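Local structure of probable glutamine-binding lipoprotein GlnH (GLNBP) (Mycobacterium tuberculosis, 6H20) at residues Thr253-Arg256 against Ile257-Asp260. The protein binds amino acids, asparagine among them, as a solute-binding lipoprotein and probably links aspartate availability to protein kinase G activity. Residues are numbered along the deposited sequence; the frame is centred on the assembly and turned at random.
Sequences TLER and IRND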
ATOM      1  N   THR A 253      -1.286  -9.567 -15.937  1.00 16.11           N
ATOM      2  CA  THR A 253      -2.158 -10.068 -14.877  1.00 15.50           C
ATOM      3  C   THR A 253      -3.212  -9.039 -14.512  1.00 13.55           C
ATOM      4  O   THR A 253      -4.391  -9.379 -14.328  1.00 16.64           O
ATOM      5  CB  THR A 253      -1.343 -10.419 -13.624  1.00 14.80           C
ATOM      6  OG1 THR A 253      -0.338 -11.387 -13.960  1.00 18.88           O
ATOM      7  CG2 THR A 253      -2.259 -11.012 -12.555  1.00 15.47           C
ATOM      8  N   LEU A 254      -2.807  -7.774 -14.385  1.00 14.80           N
ATOM      9  CA  LEU A 254      -3.780  -6.761 -14.000  1.00 14.60           C
ATOM     10  C   LEU A 254      -4.841  -6.566 -15.080  1.00 14.90           C
ATOM     11  O   LEU A 254      -6.022  -6.408 -14.762  1.00 16.61           O
ATOM     12  CB  LEU A 254      -3.081  -5.452 -13.633  1.00 13.89           C
ATOM     13  CG  LEU A 254      -2.171  -5.596 -12.408  1.00 14.73           C
ATOM     14  CD1 LEU A 254      -1.475  -4.281 -12.057  1.00 16.13           C
ATOM     15  CD2 LEU A 254      -2.935  -6.153 -11.185  1.00 14.55           C
ATOM     16  N   GLU A 255      -4.453  -6.584 -16.362  1.00 14.78           N
ATOM     17  CA  GLU A 255      -5.462  -6.561 -17.424  1.00 15.16           C
ATOM     18  C   GLU A 255      -6.420  -7.735 -17.292  1.00 14.29           C
ATOM     19  O   GLU A 255      -7.644  -7.573 -17.420  1.00 17.33           O
ATOM     20  CB  GLU A 255      -4.803  -6.603 -18.806  1.00 16.26           C
ATOM     21  CG  GLU A 255      -4.097  -5.315 -19.231  1.00 19.87           C
ATOM     22  CD  GLU A 255      -5.056  -4.249 -19.733  1.00 23.36           C
ATOM     23  OE1 GLU A 255      -6.262  -4.545 -19.930  1.00 23.26           O
ATOM     24  OE2 GLU A 255      -4.594  -3.110 -19.947  1.00 21.47           O
ATOM     25  N   ARG A 256      -5.889  -8.931 -17.022  1.00 15.26           N
ATOM     26  CA  ARG A 256      -6.770 -10.082 -16.849  1.00 15.23           C
ATOM     27  C   ARG A 256      -7.774  -9.855 -15.727  1.00 16.95           C
ATOM     28  O   ARG A 256      -8.982 -10.022 -15.929  1.00 17.47           O
ATOM     29  CB  ARG A 256      -5.980 -11.361 -16.593  1.00 15.11           C
ATOM     30  CG  ARG A 256      -6.926 -12.542 -16.473  1.00 15.27           C
ATOM     31  CD  ARG A 256      -6.197 -13.839 -16.238  1.00 16.36           C
ATOM     32  NE  ARG A 256      -5.353 -13.880 -15.039  1.00 17.01           N
ATOM     33  CZ  ARG A 256      -5.805 -14.061 -13.797  1.00 18.52           C
ATOM     34  NH1 ARG A 256      -7.110 -14.166 -13.560  1.00 19.81           N
ATOM     35  NH2 ARG A 256      -4.946 -14.133 -12.784  1.00 19.83           N
ATOM     36  N   ILE A 257      -7.302  -9.475 -14.538  1.00 15.31           N
ATOM     37  CA  ILE A 257      -8.222  -9.421 -13.399  1.00 14.58           C
ATOM     38  C   ILE A 257      -9.184  -8.240 -13.490  1.00 16.09           C
ATOM     39  O   ILE A 257     -10.301  -8.306 -12.960  1.00 19.00           O
ATOM     40  CB  ILE A 257      -7.497  -9.507 -12.043  1.00 15.47           C
ATOM     41  CG1 ILE A 257      -6.655  -8.258 -11.777  1.00 15.91           C
ATOM     42  CG2 ILE A 257      -6.682 -10.785 -11.957  1.00 18.26           C
ATOM     43  CD1 ILE A 257      -6.126  -8.186 -10.312  1.00 18.73           C
ATOM     44  N   ARG A 258      -8.786  -7.140 -14.140  1.00 16.95           N
ATOM     45  CA  ARG A 258      -9.743  -6.045 -14.316  1.00 17.05           C
ATOM     46  C   ARG A 258     -10.903  -6.450 -15.210  1.00 20.37           C
ATOM     47  O   ARG A 258     -12.006  -5.909 -15.072  1.00 22.81           O
ATOM     48  CB  ARG A 258      -9.074  -4.810 -14.913  1.00 19.38           C
ATOM     49  CG  ARG A 258      -8.077  -4.132 -13.994  1.00 22.03           C
ATOM     50  CD  ARG A 258      -7.718  -2.772 -14.557  1.00 22.27           C
ATOM     51  NE  ARG A 258      -6.510  -2.211 -13.963  1.00 20.48           N
ATOM     52  CZ  ARG A 258      -5.276  -2.400 -14.433  1.00 19.78           C
ATOM     53  NH1 ARG A 258      -5.061  -3.160 -15.510  1.00 21.97           N
ATOM     54  NH2 ARG A 258      -4.247  -1.831 -13.823  1.00 18.35           N
ATOM     55  N   ASN A 259     -10.681  -7.398 -16.120  1.00 19.20           N
ATOM     56  CA  ASN A 259     -11.659  -7.715 -17.151  1.00 19.90           C
ATOM     57  C   ASN A 259     -12.364  -9.049 -16.952  1.00 22.24           C
ATOM     58  O   ASN A 259     -13.410  -9.274 -17.574  1.00 25.55           O
ATOM     59  CB  ASN A 259     -10.968  -7.700 -18.519  1.00 19.49           C
ATOM     60  CG  ASN A 259     -10.726  -6.309 -18.996  1.00 19.51           C
ATOM     61  OD1 ASN A 259     -11.656  -5.641 -19.463  1.00 26.38           O
ATOM     62  ND2 ASN A 259      -9.501  -5.832 -18.855  1.00 18.14           N
ATOM     63  N   ASP A 260     -11.834  -9.942 -16.121  1.00 19.57           N
ATOM     64  CA  ASP A 260     -12.428 -11.261 -15.968  1.00 17.61           C
ATOM     65  C   ASP A 260     -13.264 -11.395 -14.705  1.00 19.83           C
ATOM     66  O   ASP A 260     -13.676 -12.506 -14.366  1.00 25.30           O
ATOM     67  CB  ASP A 260     -11.380 -12.377 -16.097  1.00 18.79           C
ATOM     68  CG  ASP A 260     -10.512 -12.563 -14.853  1.00 20.41           C
ATOM     69  OD1 ASP A 260     -10.671 -11.835 -13.834  1.00 19.03           O
ATOM     70  OD2 ASP A 260      -9.646 -13.474 -14.884  1.00 19.97           O
TER
HETATM   71  O   HOH W   1      -7.277  -3.356 -17.650  1.00 31.98           O
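T253 O accepts the helical bond of I257 N, while the T253 hydroxyl reaches D88. L254 O receives R258 N at 2.9 Å, and the L254 side chain is shared: CD2 lies 3.9 Å from I257 CD1, and CB packs against one face of the R258 guanidinium. R258 is extended from CG to NE, and its NH2 bonds V137 O and T136 OG1. E255 O is gripped by N259 ND2 in a nearly straight bond (2.9 Å, 168°) lying in the amide plane; the backbone bond from N259 N is weak. The E255 carboxylate bonds Y285 through OE2, and a water links OE1, weakly, to R258 NH1. R256 O accepts both N259 N and D260 N. With CG anti to the backbone N (chi1 -178°) and a bend at chi3, the R256 guanidinium sets one face over I257 CG2 and points NH1 at the syn side of D260 OD2, a 2.9 Å salt bridge; NE and NH2 form salt bridges with D88 OD1 and E84 OE1, and D260 OD1 hydrogen-bonds T262 OG1. These mostly i to i+4 contacts belong to the C-terminal part of helix 244-259, which docks on helix 77-90 through T253, R256 and I257, leads into helix 262-270, and meets the loop following strand 132-134 through L254 and R258.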